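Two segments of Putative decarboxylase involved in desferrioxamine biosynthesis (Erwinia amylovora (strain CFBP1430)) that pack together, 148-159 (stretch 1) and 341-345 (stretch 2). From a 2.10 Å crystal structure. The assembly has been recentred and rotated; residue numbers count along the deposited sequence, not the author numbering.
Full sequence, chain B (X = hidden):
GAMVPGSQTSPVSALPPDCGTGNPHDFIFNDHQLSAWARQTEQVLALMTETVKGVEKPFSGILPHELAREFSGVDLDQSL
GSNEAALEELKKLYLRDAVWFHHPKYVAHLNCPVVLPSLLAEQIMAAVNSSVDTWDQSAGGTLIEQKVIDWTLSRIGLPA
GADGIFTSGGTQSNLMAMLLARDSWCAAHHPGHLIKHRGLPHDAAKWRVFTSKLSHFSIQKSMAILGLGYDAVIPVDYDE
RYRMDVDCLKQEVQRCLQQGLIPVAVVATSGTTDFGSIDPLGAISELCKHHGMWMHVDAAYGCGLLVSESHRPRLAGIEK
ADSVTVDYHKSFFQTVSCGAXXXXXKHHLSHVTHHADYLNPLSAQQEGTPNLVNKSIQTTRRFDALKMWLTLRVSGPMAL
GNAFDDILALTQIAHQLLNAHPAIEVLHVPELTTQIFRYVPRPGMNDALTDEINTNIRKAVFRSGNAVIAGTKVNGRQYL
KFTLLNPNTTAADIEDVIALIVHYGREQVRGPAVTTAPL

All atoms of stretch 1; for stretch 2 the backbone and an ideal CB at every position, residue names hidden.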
# COMPACT_ATOMS: atom_id res chain seq x y z
N VAL B 148 0.39 11.98 14.25
CA VAL B 148 1.69 11.51 13.79
C VAL B 148 2.30 12.34 12.67
O VAL B 148 3.50 12.57 12.68
CB VAL B 148 1.73 10.02 13.39
CG1 VAL B 148 3.15 9.64 13.06
CG2 VAL B 148 1.28 9.16 14.55
N ILE B 149 1.49 12.69 11.68
CA ILE B 149 1.88 13.55 10.61
C ILE B 149 2.39 14.90 11.07
O ILE B 149 3.48 15.33 10.65
CB ILE B 149 0.68 13.74 9.65
CG1 ILE B 149 0.58 12.52 8.78
CG2 ILE B 149 0.87 14.95 8.75
CD1 ILE B 149 -0.60 12.56 7.89
N ASP B 150 1.61 15.55 11.92
CA ASP B 150 1.94 16.89 12.46
C ASP B 150 3.20 16.80 13.30
O ASP B 150 4.03 17.63 13.16
CB ASP B 150 0.87 17.45 13.34
CG ASP B 150 -0.43 17.83 12.59
OD1 ASP B 150 -0.48 18.10 11.35
OD2 ASP B 150 -1.42 17.89 13.32
N TRP B 151 3.32 15.79 14.16
CA TRP B 151 4.58 15.55 14.88
C TRP B 151 5.78 15.39 13.94
O TRP B 151 6.88 15.91 14.20
CB TRP B 151 4.46 14.33 15.79
CG TRP B 151 5.76 13.92 16.49
CD1 TRP B 151 6.21 14.40 17.68
CD2 TRP B 151 6.72 12.93 16.06
NE1 TRP B 151 7.40 13.81 18.00
CE2 TRP B 151 7.74 12.89 17.05
CE3 TRP B 151 6.85 12.10 14.94
CZ2 TRP B 151 8.88 12.06 16.96
CZ3 TRP B 151 7.99 11.26 14.84
CH2 TRP B 151 8.99 11.25 15.86
N THR B 152 5.60 14.64 12.85
CA THR B 152 6.69 14.49 11.87
C THR B 152 7.03 15.84 11.25
O THR B 152 8.18 16.23 11.14
CB THR B 152 6.35 13.44 10.80
OG1 THR B 152 6.07 12.21 11.46
CG2 THR B 152 7.51 13.23 9.94
N LEU B 153 6.02 16.56 10.85
CA LEU B 153 6.26 17.85 10.21
C LEU B 153 7.01 18.84 11.15
O LEU B 153 7.84 19.65 10.69
CB LEU B 153 4.97 18.47 9.79
CG LEU B 153 4.27 17.89 8.57
CD1 LEU B 153 2.88 18.43 8.66
CD2 LEU B 153 4.92 18.30 7.26
N SER B 154 6.71 18.76 12.44
CA SER B 154 7.46 19.49 13.46
C SER B 154 8.94 19.17 13.48
O SER B 154 9.76 20.05 13.76
CB SER B 154 6.88 19.23 14.83
OG SER B 154 7.49 20.05 15.79
N ARG B 155 9.30 17.93 13.17
CA ARG B 155 10.68 17.51 13.21
C ARG B 155 11.39 17.87 11.94
O ARG B 155 12.60 18.13 11.97
CB ARG B 155 10.74 16.02 13.42
CG ARG B 155 10.11 15.60 14.73
CD ARG B 155 11.18 15.52 15.70
NE ARG B 155 10.78 15.20 17.05
CZ ARG B 155 11.60 14.64 17.92
NH1 ARG B 155 12.83 14.29 17.57
NH2 ARG B 155 11.20 14.46 19.16
N ILE B 156 10.66 17.87 10.82
CA ILE B 156 11.25 18.30 9.54
C ILE B 156 11.51 19.80 9.56
O ILE B 156 12.50 20.27 8.97
CB ILE B 156 10.34 17.97 8.36
CG1 ILE B 156 10.33 16.48 8.07
CG2 ILE B 156 10.73 18.71 7.08
CD1 ILE B 156 9.08 16.04 7.32
N GLY B 157 10.59 20.53 10.21
CA GLY B 157 10.66 21.98 10.27
C GLY B 157 9.91 22.70 9.16
O GLY B 157 10.12 23.88 8.93
N LEU B 158 9.05 21.99 8.44
CA LEU B 158 8.22 22.65 7.43
C LEU B 158 7.30 23.75 8.04
O LEU B 158 6.87 23.65 9.18
CB LEU B 158 7.41 21.61 6.64
CG LEU B 158 8.30 20.69 5.77
CD1 LEU B 158 7.52 19.61 5.05
CD2 LEU B 158 9.19 21.44 4.79
N PRO B 159 6.99 24.80 7.27
CA PRO B 159 6.25 25.91 7.88
C PRO B 159 4.77 25.59 8.16
O PRO B 159 4.27 24.48 7.82
CB PRO B 159 6.38 27.02 6.83
CG PRO B 159 6.43 26.29 5.53
CD PRO B 159 7.04 24.93 5.80
N UNK B 341 4.22 10.79 3.09
CA UNK B 341 4.57 11.86 2.13
C UNK B 341 4.16 13.22 2.69
O UNK B 341 3.05 13.38 3.17
CB UNK B 341 3.89 11.62 0.78
N UNK B 342 5.04 14.21 2.61
CA UNK B 342 4.82 15.51 3.19
C UNK B 342 4.95 16.61 2.17
O UNK B 342 5.85 16.55 1.36
CB UNK B 342 5.80 15.75 4.34
N UNK B 343 4.07 17.62 2.26
CA UNK B 343 4.13 18.84 1.43
C UNK B 343 4.33 20.15 2.25
O UNK B 343 3.86 20.28 3.36
CB UNK B 343 2.84 18.95 0.61
N UNK B 344 5.01 21.12 1.66
CA UNK B 344 5.22 22.41 2.31
C UNK B 344 3.86 23.17 2.38
O UNK B 344 3.56 23.76 3.38
CB UNK B 344 6.27 23.23 1.55
N UNK B 345 3.07 23.06 1.32
CA UNK B 345 1.82 23.76 1.12
C UNK B 345 0.69 22.80 0.74
O UNK B 345 0.63 22.30 -0.38
CB UNK B 345 1.99 24.83 0.04

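Stretch 2 runs as an extended strand through 341 to 343 and then turns out of it, while stretch 1 is a helix through Ile156, after which Gly157 leaves helical angles with a positive phi that suits glycine. Side chains on a strand alternate in direction, so neighbouring positions meet very different surroundings.

Position 341 has strand angles (phi -120°, psi 134°), and nothing of stretch 1 lies within 5.5 Å of its ideal CB. Stretch 1 therefore sets little limit here; beta-branched and aromatic residues, which favour extended backbone, would all be reasonable. The residue is Phe341, with chi1 in the t well, and its side chain stays out of reach of stretch 1.

Position 342 is the one aimed squarely at the helix. Its ideal CB lies 4.0 Å from Leu153 CD2, 4.3 Å from Leu158 CD1 and 4.4 Å from Ile156 CD1, and farther along the helix wait Thr152 and Ile149. The surroundings are almost wholly apolar: the hydroxyl of Thr152 is already engaged, OG1 donating to Val148 O at 2.9 Å. A large hydrophobic side chain is called for; leucine, isoleucine or methionine would be compatible with the apolar walls; an aromatic ring adds a broad flat face and a rim that can meet several neighbours at once. The residue is Phe342, chi1 -63° (m), whose ring reaches in among Ile149, Thr152, Leu153 and Ile156. Ile156 CD1 lies over one face, 4.1 Å from Phe342 CG, whereas Ile149 O meets the edge, 3.5 Å from Phe342 CE2. Leu153 CD2 packs tightly at 3.3 Å from Phe342 CD2, and Thr152 CG2 approaches Phe342 CZ at 3.4 Å. No hydrogen bond links the stretches; shape and apolar contact carry the fit.

At 343 the CA-to-CB bond points away, and extended angles again favour a beta-branched residue, though others would do. It is Val343. Its contact with stretch 1 is through the backbone, where Val343 O lies 4.1 Å from Leu158 CD1.

At 344 the backbone leaves the strand (phi -69°, psi -40°), and CA-to-CB points sideways. The ideal CB is 4.6 Å from Pro159 CD and 4.7 Å from Leu158 CD2, so a chain with an aliphatic stem could lie against them; lysine, glutamine, methionine or arginine would serve. Stretch 1 presents no acidic side chain beside it. The residue is Arg344, with chi1 to chi3 all t. Its CG touches Pro159 CD at 3.7 Å, and Pro159 CD also lies over one face of the guanidinium, while NH1 is hydrogen-bonded elsewhere in the structure.

Position 345 points away, with nothing of stretch 1 nearby, so many residues, polar ones included, are possible. Asp345 occupies it without contacting stretch 1.

Stretch 2 341-345: FFVRD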
# COMPACT_ATOMS: atom_id res chain seq x y z
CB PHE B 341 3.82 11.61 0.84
CG PHE B 341 4.00 12.68 -0.16
CD1 PHE B 341 5.21 12.87 -0.74
CD2 PHE B 341 2.96 13.56 -0.44
CE1 PHE B 341 5.42 13.89 -1.62
CE2 PHE B 341 3.15 14.57 -1.36
CZ PHE B 341 4.40 14.76 -1.93
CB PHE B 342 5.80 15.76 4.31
CG PHE B 342 5.63 14.82 5.43
CD1 PHE B 342 6.23 13.59 5.39
CD2 PHE B 342 4.79 15.12 6.48
CE1 PHE B 342 6.03 12.69 6.37
CE2 PHE B 342 4.56 14.20 7.47
CZ PHE B 342 5.18 12.98 7.42
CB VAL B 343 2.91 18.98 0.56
CG1 VAL B 343 2.93 17.93 -0.55
CG2 VAL B 343 1.61 18.94 1.35
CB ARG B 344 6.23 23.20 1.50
CG ARG B 344 6.62 24.51 2.10
CD ARG B 344 7.73 25.22 1.32
NE ARG B 344 8.25 26.19 2.26
CZ ARG B 344 9.44 26.19 2.83
NH1 ARG B 344 10.31 25.25 2.58
NH2 ARG B 344 9.75 27.13 3.70
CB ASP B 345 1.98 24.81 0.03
CG ASP B 345 0.68 25.63 -0.20
OD1 ASP B 345 -0.14 25.74 0.74
OD2 ASP B 345 0.49 26.10 -1.35
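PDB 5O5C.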